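Local coordinates for bumblebee peptidoglycan recognition protein SA (Bombus, PDB 5XZ4) that probably recognises bacterial peptidoglycan as an innate immune receptor, preferring the Dap-type over the Lys-type polymer, at residues Arg13-Val19 / Ala54-Arg58; Ile31-His37 / Ile141-Ala146; Ile76-Val82 / Lys119-Ala124; Phe111-Ala116 / Gly156-Gln162. Residues are numbered along the deposited sequence.

Interaction 1 of 4, residues Arg13-Val19 / Ala54-Arg58; sequences RSEWTDV and AENIR
In this PGRP domain, which has the fold of N-acetylmuramoyl-L-alanine amidases, the N-terminal segment Arg13-Val19 docks on the helix that runs through Ala54-Arg58. Residues 13-16 form a single, weakly bonded helical turn, with Trp16 N and Thr17 N bonded to Arg13 O at 3.1 and 3.2 Å. Thr17 then turns extended (phi/psi -144/150). Its CA is 5.9 Å from Glu55 CA. Trp16 (chi1 p, chi2 -100°) lays one ring face on Ala54. Ala54 CB is 3.8 Å from the centroid of the six-membered ring, a CH-pi contact. Arg58 CB lies at the ring edge, 3.7 Å from Trp16 CZ3. The indole nitrogen Trp16 NE1 bonds outside the contact, to Glu84 O. The polar part centres on Thr17. Its OG1 accepts from Val19 N at 3.1 Å, an ST turn, and donates to Glu55 OE1 at 2.8 Å. Within the helix, Glu55 (chi1 t, chi2 p) pairs with Arg58 (chi1 t, chi3 p): Arg58 NE bonds Glu55 OE1 at 3.0 Å, and Arg58 NH1 forms a salt bridge to Glu55 OE2 at 2.8 Å. The extended Arg13 side chain bonds Val19 O through NH1 (3.0 Å) and NH2 (2.8 Å), and its NH1 also pairs with Asp69. Val19 CG1 rests over one face of the Arg58 guanidinium, 3.5 Å from Arg58 NH2.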
loop_
_atom_site.group_PDB
_atom_site.type_symbol
_atom_site.label_atom_id
_atom_site.label_comp_id
_atom_site.label_asym_id
_atom_site.label_seq_id
_atom_site.Cartn_x
_atom_site.Cartn_y
_atom_site.Cartn_z
ATOM N N ARG A 13 -3.539 4.853 -11.783
ATOM C CA ARG A 13 -2.210 5.517 -11.803
ATOM C C ARG A 13 -2.184 6.771 -12.703
ATOM O O ARG A 13 -1.663 7.842 -12.292
ATOM C CB ARG A 13 -1.132 4.527 -12.196
ATOM C CG ARG A 13 0.295 5.036 -11.999
ATOM C CD ARG A 13 1.322 4.005 -12.494
ATOM N NE ARG A 13 2.701 4.514 -12.333
ATOM C CZ ARG A 13 3.261 5.438 -13.122
ATOM N NH1 ARG A 13 4.496 5.862 -12.851
ATOM N NH2 ARG A 13 2.588 5.911 -14.171
ATOM N N SER A 14 -2.772 6.688 -13.893
ATOM C CA SER A 14 -2.729 7.811 -14.853
ATOM C C SER A 14 -3.609 8.984 -14.405
ATOM O O SER A 14 -3.537 10.076 -14.970
ATOM C CB SER A 14 -3.114 7.343 -16.255
ATOM O OG SER A 14 -4.475 6.923 -16.303
ATOM N N GLU A 15 -4.442 8.771 -13.394
ATOM C CA GLU A 15 -5.262 9.847 -12.857
ATOM C C GLU A 15 -4.491 10.749 -11.891
ATOM O O GLU A 15 -4.941 11.862 -11.584
ATOM C CB GLU A 15 -6.507 9.296 -12.160
ATOM C CG GLU A 15 -7.373 8.336 -12.988
ATOM C CD GLU A 15 -8.657 7.943 -12.280
ATOM O OE1 GLU A 15 -8.934 6.726 -12.181
ATOM O OE2 GLU A 15 -9.386 8.844 -11.822
ATOM N N TRP A 16 -3.343 10.272 -11.385
ATOM C CA TRP A 16 -2.528 11.087 -10.470
ATOM C C TRP A 16 -1.129 11.455 -10.958
ATOM O O TRP A 16 -0.492 12.297 -10.336
ATOM C CB TRP A 16 -2.503 10.512 -9.026
ATOM C CG TRP A 16 -1.928 9.127 -8.873
ATOM C CD1 TRP A 16 -2.637 7.943 -8.759
ATOM C CD2 TRP A 16 -0.540 8.776 -8.756
ATOM N NE1 TRP A 16 -1.769 6.895 -8.580
ATOM C CE2 TRP A 16 -0.476 7.363 -8.585
ATOM C CE3 TRP A 16 0.672 9.510 -8.766
ATOM C CZ2 TRP A 16 0.739 6.672 -8.459
ATOM C CZ3 TRP A 16 1.893 8.822 -8.621
ATOM C CH2 TRP A 16 1.915 7.402 -8.488
ATOM N N THR A 17 -0.673 10.845 -12.046
ATOM C CA THR A 17 0.631 11.189 -12.650
ATOM C C THR A 17 0.602 11.097 -14.158
ATOM O O THR A 17 -0.149 10.275 -14.735
ATOM C CB THR A 17 1.804 10.340 -12.080
ATOM O OG1 THR A 17 3.051 10.796 -12.614
ATOM C CG2 THR A 17 1.665 8.870 -12.446
ATOM N N ASP A 18 1.424 11.934 -14.791
ATOM C CA ASP A 18 1.682 11.872 -16.232
ATOM C C ASP A 18 2.969 11.160 -16.623
ATOM O O ASP A 18 3.270 11.055 -17.816
ATOM C CB ASP A 18 1.654 13.281 -16.853
ATOM C CG ASP A 18 0.286 13.928 -16.731
ATOM O OD1 ASP A 18 -0.740 13.266 -16.418
ATOM O OD2 ASP A 18 0.206 15.153 -16.895
ATOM N N VAL A 19 3.745 10.693 -15.634
ATOM C CA VAL A 19 5.023 10.047 -15.919
ATOM C C VAL A 19 4.826 8.538 -15.996
ATOM O O VAL A 19 4.414 7.921 -15.022
ATOM C CB VAL A 19 6.093 10.400 -14.853
ATOM C CG1 VAL A 19 7.417 9.676 -15.115
ATOM C CG2 VAL A 19 6.276 11.918 -14.762
ATOM N N ALA A 54 1.159 11.424 -3.787
ATOM C CA ALA A 54 1.468 10.267 -4.632
ATOM C C ALA A 54 2.506 10.598 -5.709
ATOM O O ALA A 54 3.496 9.900 -5.880
ATOM C CB ALA A 54 0.175 9.727 -5.241
ATOM N N GLU A 55 2.279 11.724 -6.390
ATOM C CA GLU A 55 3.198 12.171 -7.442
ATOM C C GLU A 55 4.627 12.430 -6.894
ATOM O O GLU A 55 5.604 12.055 -7.545
ATOM C CB GLU A 55 2.615 13.424 -8.140
ATOM C CG GLU A 55 3.599 14.275 -8.966
ATOM C CD GLU A 55 4.336 13.541 -10.079
ATOM O OE1 GLU A 55 3.843 12.481 -10.563
ATOM O OE2 GLU A 55 5.450 14.037 -10.461
ATOM N N ASN A 56 4.725 13.061 -5.726
ATOM C CA ASN A 56 6.045 13.307 -5.139
ATOM C C ASN A 56 6.777 12.089 -4.571
ATOM O O ASN A 56 8.005 12.014 -4.684
ATOM C CB ASN A 56 5.946 14.472 -4.200
ATOM C CG ASN A 56 5.912 15.782 -4.984
ATOM O OD1 ASN A 56 6.966 16.300 -5.373
ATOM N ND2 ASN A 56 4.713 16.216 -5.365
ATOM N N ILE A 57 6.028 11.100 -4.077
ATOM C CA ILE A 57 6.668 9.836 -3.716
ATOM C C ILE A 57 7.161 9.112 -4.979
ATOM O O ILE A 57 8.308 8.633 -5.022
ATOM C CB ILE A 57 5.700 8.937 -2.913
ATOM C CG1 ILE A 57 5.321 9.626 -1.591
ATOM C CG2 ILE A 57 6.357 7.579 -2.648
ATOM C CD1 ILE A 57 4.089 9.054 -0.886
ATOM N N ARG A 58 6.304 9.074 -6.017
ATOM C CA ARG A 58 6.715 8.494 -7.297
ATOM C C ARG A 58 8.003 9.172 -7.838
ATOM O O ARG A 58 8.947 8.505 -8.277
ATOM C CB ARG A 58 5.601 8.618 -8.359
ATOM C CG ARG A 58 5.959 8.008 -9.705
ATOM C CD ARG A 58 5.371 8.810 -10.862
ATOM N NE ARG A 58 5.784 10.224 -10.892
ATOM C CZ ARG A 58 6.983 10.670 -11.271
ATOM N NH1 ARG A 58 7.204 12.001 -11.271
ATOM N NH2 ARG A 58 7.948 9.842 -11.674
HETATM O O HOH W 1 2.955 14.037 -13.383
#

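Interaction 2 of 4, residues Ile31-His37 / Ile141-Ala146; sequences IPYVIIH and IRVIGA
Strands 31-37 and 141-145 run parallel, with segment axes 4.7 Å apart at closest approach and a crossing angle of -24°. Tyr33 pairs with Arg142, Val34 with Val143, Ile35 with Ile144 and Ile36 with Gly145. The backbone bonds alternate: Arg142 N to Pro32 O (3.1 Å), Val34 N to Arg142 O (3.0 Å), Ile144 N to Val34 O (2.9 Å), Ile36 N to Ile144 O (2.8 Å) and Ala146 N to Ile36 O (3.0 Å). On one face, Ile35 (m, m) sets its CD1 3.6 Å from CG1 of Ile144 (p, t). Tyr33 (m) also lies here, its CD1 4.3 Å from Ile144 CD1. Arg142 is extended beyond chi1, and its NH2 makes a weak 3.4 Å bond to Tyr33 OH, whose stronger partner is Pro173 O. On the other face, Ile36 CG1 (m, m) meets Val143 CG1 (t) at 3.8 Å. Ile141 (t, p) brings its CG1 to 3.7 Å from Val34 CG2. Ala146 CB sits over the His37 ring, 3.6 Å from its centroid; His37 NE2 bonds Thr95. Strand 141-145 is an edge strand of the mixed sheet, strand 102-107 flanks 31-38 on its other edge, and helix 118-134 covers the Val143 face.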
loop_
_atom_site.group_PDB
_atom_site.type_symbol
_atom_site.label_atom_id
_atom_site.label_comp_id
_atom_site.label_asym_id
_atom_site.label_seq_id
_atom_site.Cartn_x
_atom_site.Cartn_y
_atom_site.Cartn_z
ATOM N N ILE A 31 -2.693 -13.897 -4.862
ATOM C CA ILE A 31 -1.552 -13.464 -4.054
ATOM C C ILE A 31 -1.718 -13.872 -2.573
ATOM O O ILE A 31 -2.805 -13.722 -2.017
ATOM C CB ILE A 31 -1.442 -11.921 -4.169
ATOM C CG1 ILE A 31 -1.215 -11.507 -5.629
ATOM C CG2 ILE A 31 -0.364 -11.343 -3.250
ATOM C CD1 ILE A 31 -1.665 -10.087 -5.915
ATOM N N PRO A 32 -0.627 -14.339 -1.913
ATOM C CA PRO A 32 -0.747 -14.858 -0.537
ATOM C C PRO A 32 -0.619 -13.857 0.615
ATOM O O PRO A 32 -1.117 -14.120 1.707
ATOM C CB PRO A 32 0.368 -15.914 -0.464
ATOM C CG PRO A 32 1.404 -15.394 -1.420
ATOM C CD PRO A 32 0.620 -14.812 -2.555
ATOM N N TYR A 33 0.018 -12.703 0.365
ATOM C CA TYR A 33 0.290 -11.700 1.424
ATOM C C TYR A 33 -0.144 -10.297 1.031
ATOM O O TYR A 33 -0.063 -9.918 -0.139
ATOM C CB TYR A 33 1.786 -11.640 1.785
ATOM C CG TYR A 33 2.318 -12.891 2.437
ATOM C CD1 TYR A 33 2.233 -13.066 3.827
ATOM C CD2 TYR A 33 2.927 -13.889 1.667
ATOM C CE1 TYR A 33 2.702 -14.250 4.430
ATOM C CE2 TYR A 33 3.429 -15.054 2.254
ATOM C CZ TYR A 33 3.310 -15.225 3.629
ATOM O OH TYR A 33 3.785 -16.398 4.191
ATOM N N VAL A 34 -0.560 -9.535 2.039
ATOM C CA VAL A 34 -0.662 -8.074 1.935
ATOM C C VAL A 34 0.288 -7.521 2.997
ATOM O O VAL A 34 0.199 -7.922 4.171
ATOM C CB VAL A 34 -2.105 -7.595 2.173
ATOM C CG1 VAL A 34 -2.187 -6.074 2.281
ATOM C CG2 VAL A 34 -3.026 -8.064 1.063
ATOM N N ILE A 35 1.148 -6.556 2.593
ATOM C CA ILE A 35 2.057 -5.921 3.548
ATOM C C ILE A 35 1.565 -4.494 3.787
ATOM O O ILE A 35 1.367 -3.716 2.828
ATOM C CB ILE A 35 3.521 -5.841 3.057
ATOM C CG1 ILE A 35 4.006 -7.108 2.375
ATOM C CG2 ILE A 35 4.434 -5.412 4.194
ATOM C CD1 ILE A 35 4.066 -8.338 3.247
ATOM N N ILE A 36 1.365 -4.134 5.045
ATOM C CA ILE A 36 0.948 -2.784 5.436
ATOM C C ILE A 36 2.156 -1.910 5.786
ATOM O O ILE A 36 3.038 -2.320 6.580
ATOM C CB ILE A 36 -0.068 -2.807 6.612
ATOM C CG1 ILE A 36 -1.279 -3.720 6.293
ATOM C CG2 ILE A 36 -0.506 -1.386 6.991
ATOM C CD1 ILE A 36 -2.115 -3.296 5.086
ATOM N N HIS A 37 2.214 -0.751 5.128
ATOM C CA HIS A 37 3.306 0.224 5.318
ATOM C C HIS A 37 2.745 1.583 5.695
ATOM O O HIS A 37 1.566 1.851 5.436
ATOM C CB HIS A 37 4.081 0.422 4.002
ATOM C CG HIS A 37 5.089 -0.642 3.708
ATOM N ND1 HIS A 37 6.392 -0.558 4.151
ATOM C CD2 HIS A 37 5.009 -1.792 2.997
ATOM C CE1 HIS A 37 7.067 -1.614 3.727
ATOM N NE2 HIS A 37 6.249 -2.387 3.037
ATOM N N ILE A 141 -5.814 -14.957 2.651
ATOM C CA ILE A 141 -4.811 -13.864 2.620
ATOM C C ILE A 141 -4.246 -13.564 4.019
ATOM O O ILE A 141 -4.994 -13.418 4.973
ATOM C CB ILE A 141 -5.389 -12.583 1.940
ATOM C CG1 ILE A 141 -4.320 -11.512 1.689
ATOM C CG2 ILE A 141 -6.496 -11.939 2.750
ATOM C CD1 ILE A 141 -3.415 -11.861 0.548
ATOM N N ARG A 142 -2.921 -13.436 4.107
ATOM C CA ARG A 142 -2.234 -13.095 5.350
ATOM C C ARG A 142 -1.825 -11.620 5.306
ATOM O O ARG A 142 -1.028 -11.231 4.446
ATOM C CB ARG A 142 -1.013 -13.993 5.549
ATOM C CG ARG A 142 -1.400 -15.447 5.840
ATOM C CD ARG A 142 -0.214 -16.379 5.710
ATOM N NE ARG A 142 -0.596 -17.791 5.771
ATOM C CZ ARG A 142 0.248 -18.811 5.642
ATOM N NH1 ARG A 142 -0.215 -20.054 5.704
ATOM N NH2 ARG A 142 1.554 -18.607 5.454
ATOM N N VAL A 143 -2.380 -10.819 6.207
ATOM C CA VAL A 143 -2.047 -9.386 6.280
ATOM C C VAL A 143 -0.994 -9.236 7.376
ATOM O O VAL A 143 -1.180 -9.729 8.496
ATOM C CB VAL A 143 -3.291 -8.526 6.592
ATOM C CG1 VAL A 143 -2.891 -7.069 6.821
ATOM C CG2 VAL A 143 -4.313 -8.629 5.472
ATOM N N ILE A 144 0.111 -8.564 7.047
ATOM C CA ILE A 144 1.199 -8.330 8.029
ATOM C C ILE A 144 1.715 -6.903 7.919
ATOM O O ILE A 144 1.651 -6.307 6.835
ATOM C CB ILE A 144 2.357 -9.348 7.896
ATOM C CG1 ILE A 144 2.943 -9.371 6.495
ATOM C CG2 ILE A 144 1.910 -10.752 8.310
ATOM C CD1 ILE A 144 4.222 -10.174 6.361
ATOM N N GLY A 145 2.216 -6.354 9.033
ATOM C CA GLY A 145 2.930 -5.058 8.977
ATOM C C GLY A 145 4.336 -5.300 8.471
ATOM O O GLY A 145 4.927 -6.352 8.766
ATOM N N ALA A 146 4.898 -4.325 7.749
ATOM C CA ALA A 146 6.277 -4.473 7.235
ATOM C C ALA A 146 7.322 -4.863 8.297
ATOM O O ALA A 146 8.187 -5.725 8.043
ATOM C CB ALA A 146 6.709 -3.195 6.521
#

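Interaction 3 of 4, residues Ile76-Val82 / Lys119-Ala124; sequences IGGDGNV and KMLNAA
Ile76 (chi1 m, chi2 m) spreads over one side of the helix running through Lys119-Ala124. Its CG2 lies 3.8 Å from Met120 CB and 4.1 Å from Ala123 CB, and its CD1 is 4.0 Å from Ala124 CB. Val82 adds a second apolar touch, with its CG2 4.2 Å from Ala123 CB. Between them the chain reverses in a type I turn from Gly77 to Gly80, where Gly80 N bonds Gly77 O at 2.9 Å. Gly77 N also bonds Asn81 O at 3.0 Å. Gly80 has a positive phi (87/7), suited to glycine, and its O lies 3.4 Å from Ala123 CB. Gly80 CA is 4.9 Å from Lys119 CA. Met120 (m, t, p) passes under the turn: its CE is 3.3 Å from Ile76 O and its CG 3.5 Å from Gly77 O. Lys119 (chi1 p) curls beside the turn, with CD 3.4 Å from Gly78 O. Water 2 joins Lys119 NZ (2.9 Å) to Gly78 O (2.8 Å). Asp79 (p) points away from the helix. Its OD1 accepts from Asn81 N at 3.0 Å, an Asx turn, and its OD2 takes Asn81 ND2 at 2.9 Å and the Tyr83 hydroxyl. This is a beta hairpin, joining antiparallel strands 74-76 and 82-84, with its turn packed on helix 118-134.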
loop_
_atom_site.group_PDB
_atom_site.type_symbol
_atom_site.label_atom_id
_atom_site.label_comp_id
_atom_site.label_asym_id
_atom_site.label_seq_id
_atom_site.Cartn_x
_atom_site.Cartn_y
_atom_site.Cartn_z
ATOM N N ILE A 76 -3.032 4.635 0.447
ATOM C CA ILE A 76 -4.303 5.059 1.076
ATOM C C ILE A 76 -4.151 6.526 1.496
ATOM O O ILE A 76 -3.264 6.857 2.283
ATOM C CB ILE A 76 -4.685 4.200 2.324
ATOM C CG1 ILE A 76 -4.604 2.683 2.038
ATOM C CG2 ILE A 76 -6.060 4.637 2.881
ATOM C CD1 ILE A 76 -5.624 2.187 1.034
ATOM N N GLY A 77 -5.015 7.388 0.962
ATOM C CA GLY A 77 -5.034 8.795 1.353
ATOM C C GLY A 77 -5.907 9.099 2.550
ATOM O O GLY A 77 -6.887 8.381 2.825
ATOM N N GLY A 78 -5.619 10.197 3.248
ATOM C CA GLY A 78 -6.491 10.677 4.325
ATOM C C GLY A 78 -7.826 11.232 3.821
ATOM O O GLY A 78 -8.730 11.526 4.630
ATOM N N ASP A 79 -7.948 11.370 2.496
ATOM C CA ASP A 79 -9.248 11.611 1.840
ATOM C C ASP A 79 -10.143 10.353 1.800
ATOM O O ASP A 79 -11.304 10.441 1.373
ATOM C CB ASP A 79 -9.030 12.169 0.414
ATOM C CG ASP A 79 -8.299 11.197 -0.515
ATOM O OD1 ASP A 79 -7.805 10.131 -0.069
ATOM O OD2 ASP A 79 -8.214 11.493 -1.730
ATOM N N GLY A 80 -9.613 9.195 2.213
ATOM C CA GLY A 80 -10.382 7.960 2.199
ATOM C C GLY A 80 -10.316 7.221 0.873
ATOM O O GLY A 80 -11.068 6.260 0.688
ATOM N N ASN A 81 -9.472 7.672 -0.060
ATOM C CA ASN A 81 -9.347 7.075 -1.389
ATOM C C ASN A 81 -8.152 6.148 -1.509
ATOM O O ASN A 81 -7.149 6.289 -0.787
ATOM C CB ASN A 81 -9.287 8.163 -2.462
ATOM C CG ASN A 81 -10.622 8.839 -2.666
ATOM O OD1 ASN A 81 -11.659 8.172 -2.793
ATOM N ND2 ASN A 81 -10.610 10.158 -2.662
ATOM N N VAL A 82 -8.289 5.194 -2.427
ATOM C CA VAL A 82 -7.214 4.274 -2.792
ATOM C C VAL A 82 -6.588 4.762 -4.102
ATOM O O VAL A 82 -7.302 4.992 -5.084
ATOM C CB VAL A 82 -7.760 2.827 -2.972
ATOM C CG1 VAL A 82 -6.638 1.869 -3.383
ATOM C CG2 VAL A 82 -8.434 2.329 -1.697
ATOM N N LYS A 119 -11.450 6.548 8.158
ATOM C CA LYS A 119 -11.681 6.472 6.719
ATOM C C LYS A 119 -10.508 5.816 5.981
ATOM O O LYS A 119 -10.726 5.142 4.981
ATOM C CB LYS A 119 -12.120 7.797 6.093
ATOM C CG LYS A 119 -11.036 8.834 6.064
ATOM C CD LYS A 119 -11.555 10.267 6.001
ATOM C CE LYS A 119 -12.784 10.494 5.134
ATOM N NZ LYS A 119 -13.021 11.916 4.862
ATOM N N MET A 120 -9.280 5.968 6.494
ATOM C CA MET A 120 -8.118 5.299 5.884
ATOM C C MET A 120 -8.171 3.803 6.154
ATOM O O MET A 120 -8.002 3.000 5.235
ATOM C CB MET A 120 -6.778 5.847 6.404
ATOM C CG MET A 120 -6.558 7.333 6.133
ATOM S SD MET A 120 -4.955 7.859 6.768
ATOM C CE MET A 120 -3.851 7.431 5.437
ATOM N N LEU A 121 -8.419 3.420 7.409
ATOM C CA LEU A 121 -8.511 1.996 7.728
ATOM C C LEU A 121 -9.642 1.308 6.969
ATOM O O LEU A 121 -9.454 0.185 6.464
ATOM C CB LEU A 121 -8.704 1.810 9.216
ATOM C CG LEU A 121 -7.439 1.995 10.039
ATOM C CD1 LEU A 121 -7.899 2.280 11.455
ATOM C CD2 LEU A 121 -6.547 0.746 9.911
ATOM N N ASN A 122 -10.788 1.972 6.855
ATOM C CA ASN A 122 -11.910 1.397 6.129
ATOM C C ASN A 122 -11.600 1.229 4.640
ATOM O O ASN A 122 -11.939 0.205 4.044
ATOM C CB ASN A 122 -13.186 2.209 6.345
ATOM C CG ASN A 122 -14.430 1.432 5.975
ATOM O OD1 ASN A 122 -14.820 1.424 4.820
ATOM N ND2 ASN A 122 -15.049 0.754 6.955
ATOM N N ALA A 123 -10.945 2.209 4.032
ATOM C CA ALA A 123 -10.562 2.090 2.614
ATOM C C ALA A 123 -9.616 0.911 2.381
ATOM O O ALA A 123 -9.783 0.122 1.436
ATOM C CB ALA A 123 -9.934 3.391 2.101
ATOM N N ALA A 124 -8.614 0.775 3.247
ATOM C CA ALA A 124 -7.679 -0.346 3.111
ATOM C C ALA A 124 -8.359 -1.711 3.331
ATOM O O ALA A 124 -8.107 -2.662 2.574
ATOM C CB ALA A 124 -6.532 -0.182 4.086
HETATM O O HOH W 2 -10.655 13.577 4.997
#

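Interaction 4 of 4, residues Phe111-Ala116 / Gly156-Gln162; sequences FQEKAA and GSKLQKQ
Helix 157-163 starts against the loop Phe111-Ala116, which supplies acceptors for its first backbone NH groups. Gly156 holds the N-cap position. Its phi/psi of 92/142 suits glycine, and a CB would collide with Phe111 and Gln112; Gly156 CA is 3.8 Å from Gln112 CA. Ser157 N donates to Gln112 OE1 at 3.0 Å. Phe111 O takes two weak bonds, from Lys158 N at 3.1 Å and Leu159 N at 3.5 Å. The side chain of Gln112 (t, p) folds back to the helix start, so that its NE2 makes a weak 3.1 Å bond to Ser157 OG. Water 3 donates to Gln112 OE1 (2.9 Å) and accepts from Ser157 OG (3.0 Å). One turn further on, Gln162 (m, t) reads the backbone of Ala116 with both ends of its amide: OE1 accepts from Ala116 N and NE2 donates to Ala116 O, each at 2.9 Å. Apolar contacts lie between these bonds. Phe111 CB meets Leu159 CB at 3.7 Å, and Ala115 CB meets Lys158 CG at 3.7 Å. The loop joins strand 102-107 to helix 118-134, and Leu159 reaches both Phe107 of that strand and Leu121 of that helix.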
loop_
_atom_site.group_PDB
_atom_site.type_symbol
_atom_site.label_atom_id
_atom_site.label_comp_id
_atom_site.label_asym_id
_atom_site.label_seq_id
_atom_site.Cartn_x
_atom_site.Cartn_y
_atom_site.Cartn_z
ATOM N N PHE A 111 2.652 7.078 11.070
ATOM C CA PHE A 111 1.780 6.499 12.097
ATOM C C PHE A 111 2.523 5.823 13.256
ATOM O O PHE A 111 2.000 4.907 13.888
ATOM C CB PHE A 111 0.678 5.635 11.426
ATOM C CG PHE A 111 -0.113 6.427 10.422
ATOM C CD1 PHE A 111 -0.969 7.440 10.855
ATOM C CD2 PHE A 111 0.076 6.243 9.051
ATOM C CE1 PHE A 111 -1.655 8.244 9.943
ATOM C CE2 PHE A 111 -0.611 7.053 8.128
ATOM C CZ PHE A 111 -1.476 8.047 8.579
ATOM N N GLN A 112 3.730 6.333 13.540
ATOM C CA GLN A 112 4.533 5.891 14.690
ATOM C C GLN A 112 3.903 6.322 16.015
ATOM O O GLN A 112 3.856 5.545 16.964
ATOM C CB GLN A 112 5.987 6.391 14.566
ATOM C CG GLN A 112 6.935 5.965 15.704
ATOM C CD GLN A 112 7.026 4.453 15.948
ATOM O OE1 GLN A 112 6.832 3.653 15.012
ATOM N NE2 GLN A 112 7.323 4.067 17.161
ATOM N N GLU A 113 3.400 7.553 16.048
ATOM C CA GLU A 113 2.932 8.194 17.280
ATOM C C GLU A 113 1.440 8.513 17.227
ATOM O O GLU A 113 0.789 8.623 18.269
ATOM C CB GLU A 113 3.717 9.485 17.538
ATOM C CG GLU A 113 5.213 9.292 17.747
ATOM C CD GLU A 113 5.607 9.287 19.207
ATOM O OE1 GLU A 113 5.043 8.491 19.991
ATOM O OE2 GLU A 113 6.497 10.083 19.565
ATOM N N LYS A 114 0.915 8.696 16.015
ATOM C CA LYS A 114 -0.523 8.923 15.827
ATOM C C LYS A 114 -1.211 7.808 15.048
ATOM O O LYS A 114 -0.592 7.120 14.220
ATOM C CB LYS A 114 -0.824 10.288 15.198
ATOM C CG LYS A 114 -0.070 10.624 13.924
ATOM C CD LYS A 114 -0.151 12.120 13.610
ATOM C CE LYS A 114 0.802 12.954 14.446
ATOM N NZ LYS A 114 0.615 14.422 14.269
ATOM N N ALA A 115 -2.500 7.642 15.331
ATOM C CA ALA A 115 -3.341 6.647 14.663
ATOM C C ALA A 115 -3.736 7.086 13.259
ATOM O O ALA A 115 -3.899 8.279 12.992
ATOM C CB ALA A 115 -4.592 6.377 15.482
ATOM N N ALA A 116 -3.887 6.116 12.357
ATOM C CA ALA A 116 -4.523 6.376 11.069
ATOM C C ALA A 116 -6.038 6.576 11.268
ATOM O O ALA A 116 -6.642 5.960 12.156
ATOM C CB ALA A 116 -4.234 5.236 10.118
ATOM N N GLY A 156 4.561 1.920 11.430
ATOM C CA GLY A 156 4.437 2.748 12.625
ATOM C C GLY A 156 3.724 1.997 13.726
ATOM O O GLY A 156 2.780 1.245 13.464
ATOM N N SER A 157 4.173 2.186 14.959
ATOM C CA SER A 157 3.643 1.409 16.075
ATOM C C SER A 157 2.128 1.505 16.241
ATOM O O SER A 157 1.475 0.507 16.547
ATOM C CB SER A 157 4.352 1.795 17.371
ATOM O OG SER A 157 5.706 1.393 17.304
ATOM N N LYS A 158 1.572 2.698 16.027
ATOM C CA LYS A 158 0.147 2.886 16.213
ATOM C C LYS A 158 -0.692 2.175 15.136
ATOM O O LYS A 158 -1.659 1.496 15.466
ATOM C CB LYS A 158 -0.207 4.370 16.322
ATOM C CG LYS A 158 -1.600 4.632 16.845
ATOM C CD LYS A 158 -1.690 4.550 18.364
ATOM C CE LYS A 158 -3.105 4.849 18.836
ATOM N NZ LYS A 158 -3.296 4.407 20.239
ATOM N N LEU A 159 -0.296 2.325 13.862
ATOM C CA LEU A 159 -0.972 1.640 12.765
ATOM C C LEU A 159 -0.791 0.124 12.890
ATOM O O LEU A 159 -1.722 -0.628 12.600
ATOM C CB LEU A 159 -0.497 2.155 11.407
ATOM C CG LEU A 159 -1.096 1.518 10.154
ATOM C CD1 LEU A 159 -2.617 1.425 10.120
ATOM C CD2 LEU A 159 -0.608 2.337 8.977
ATOM N N GLN A 160 0.388 -0.312 13.325
ATOM C CA GLN A 160 0.621 -1.736 13.589
ATOM C C GLN A 160 -0.404 -2.309 14.581
ATOM O O GLN A 160 -0.947 -3.395 14.358
ATOM C CB GLN A 160 2.058 -1.977 14.045
ATOM C CG GLN A 160 2.381 -3.445 14.344
ATOM C CD GLN A 160 2.487 -4.305 13.092
ATOM O OE1 GLN A 160 2.608 -3.799 11.985
ATOM N NE2 GLN A 160 2.458 -5.616 13.264
ATOM N N LYS A 161 -0.681 -1.574 15.660
ATOM C CA LYS A 161 -1.731 -1.966 16.614
ATOM C C LYS A 161 -3.114 -1.995 15.945
ATOM O O LYS A 161 -3.888 -2.933 16.148
ATOM C CB LYS A 161 -1.726 -1.047 17.854
ATOM C CG LYS A 161 -0.523 -1.255 18.764
ATOM C CD LYS A 161 -0.544 -0.386 20.018
ATOM C CE LYS A 161 0.626 -0.701 20.951
ATOM N NZ LYS A 161 1.949 -0.256 20.414
ATOM N N GLN A 162 -3.417 -0.995 15.109
ATOM C CA GLN A 162 -4.731 -0.894 14.486
ATOM C C GLN A 162 -5.058 -2.077 13.547
ATOM O O GLN A 162 -6.180 -2.566 13.528
ATOM C CB GLN A 162 -4.869 0.447 13.735
ATOM C CG GLN A 162 -4.881 1.679 14.648
ATOM C CD GLN A 162 -4.850 2.982 13.848
ATOM O OE1 GLN A 162 -3.814 3.374 13.316
ATOM N NE2 GLN A 162 -5.981 3.650 13.782
HETATM O O HOH W 3 6.930 0.776 14.604
#

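Interactions 2, 3 and 4 form a connected group around helix 118-134 and the sheet. Interaction 2 touches interaction 4 where Gly145 CA lies 3.3 Å from Gln160 OE1 and Ile36 CG2 lies 4.2 Å from Leu159 CD2. Interaction 3 meets interaction 4 through Met120 SD, 3.9 Å from Phe111 CZ, and Leu121 CD1, 3.3 Å from Gln162 NE2. Interaction 3 is nested in the chain loop closed by interaction 2, with centres about 17 Å apart. Interaction 1 stands apart: its centre is about 23 Å from that of interaction 2, on the opposite side of the chain's centre. There a Tris molecule, probably from the crystallisation liquor, bonds Glu55 and Asn56.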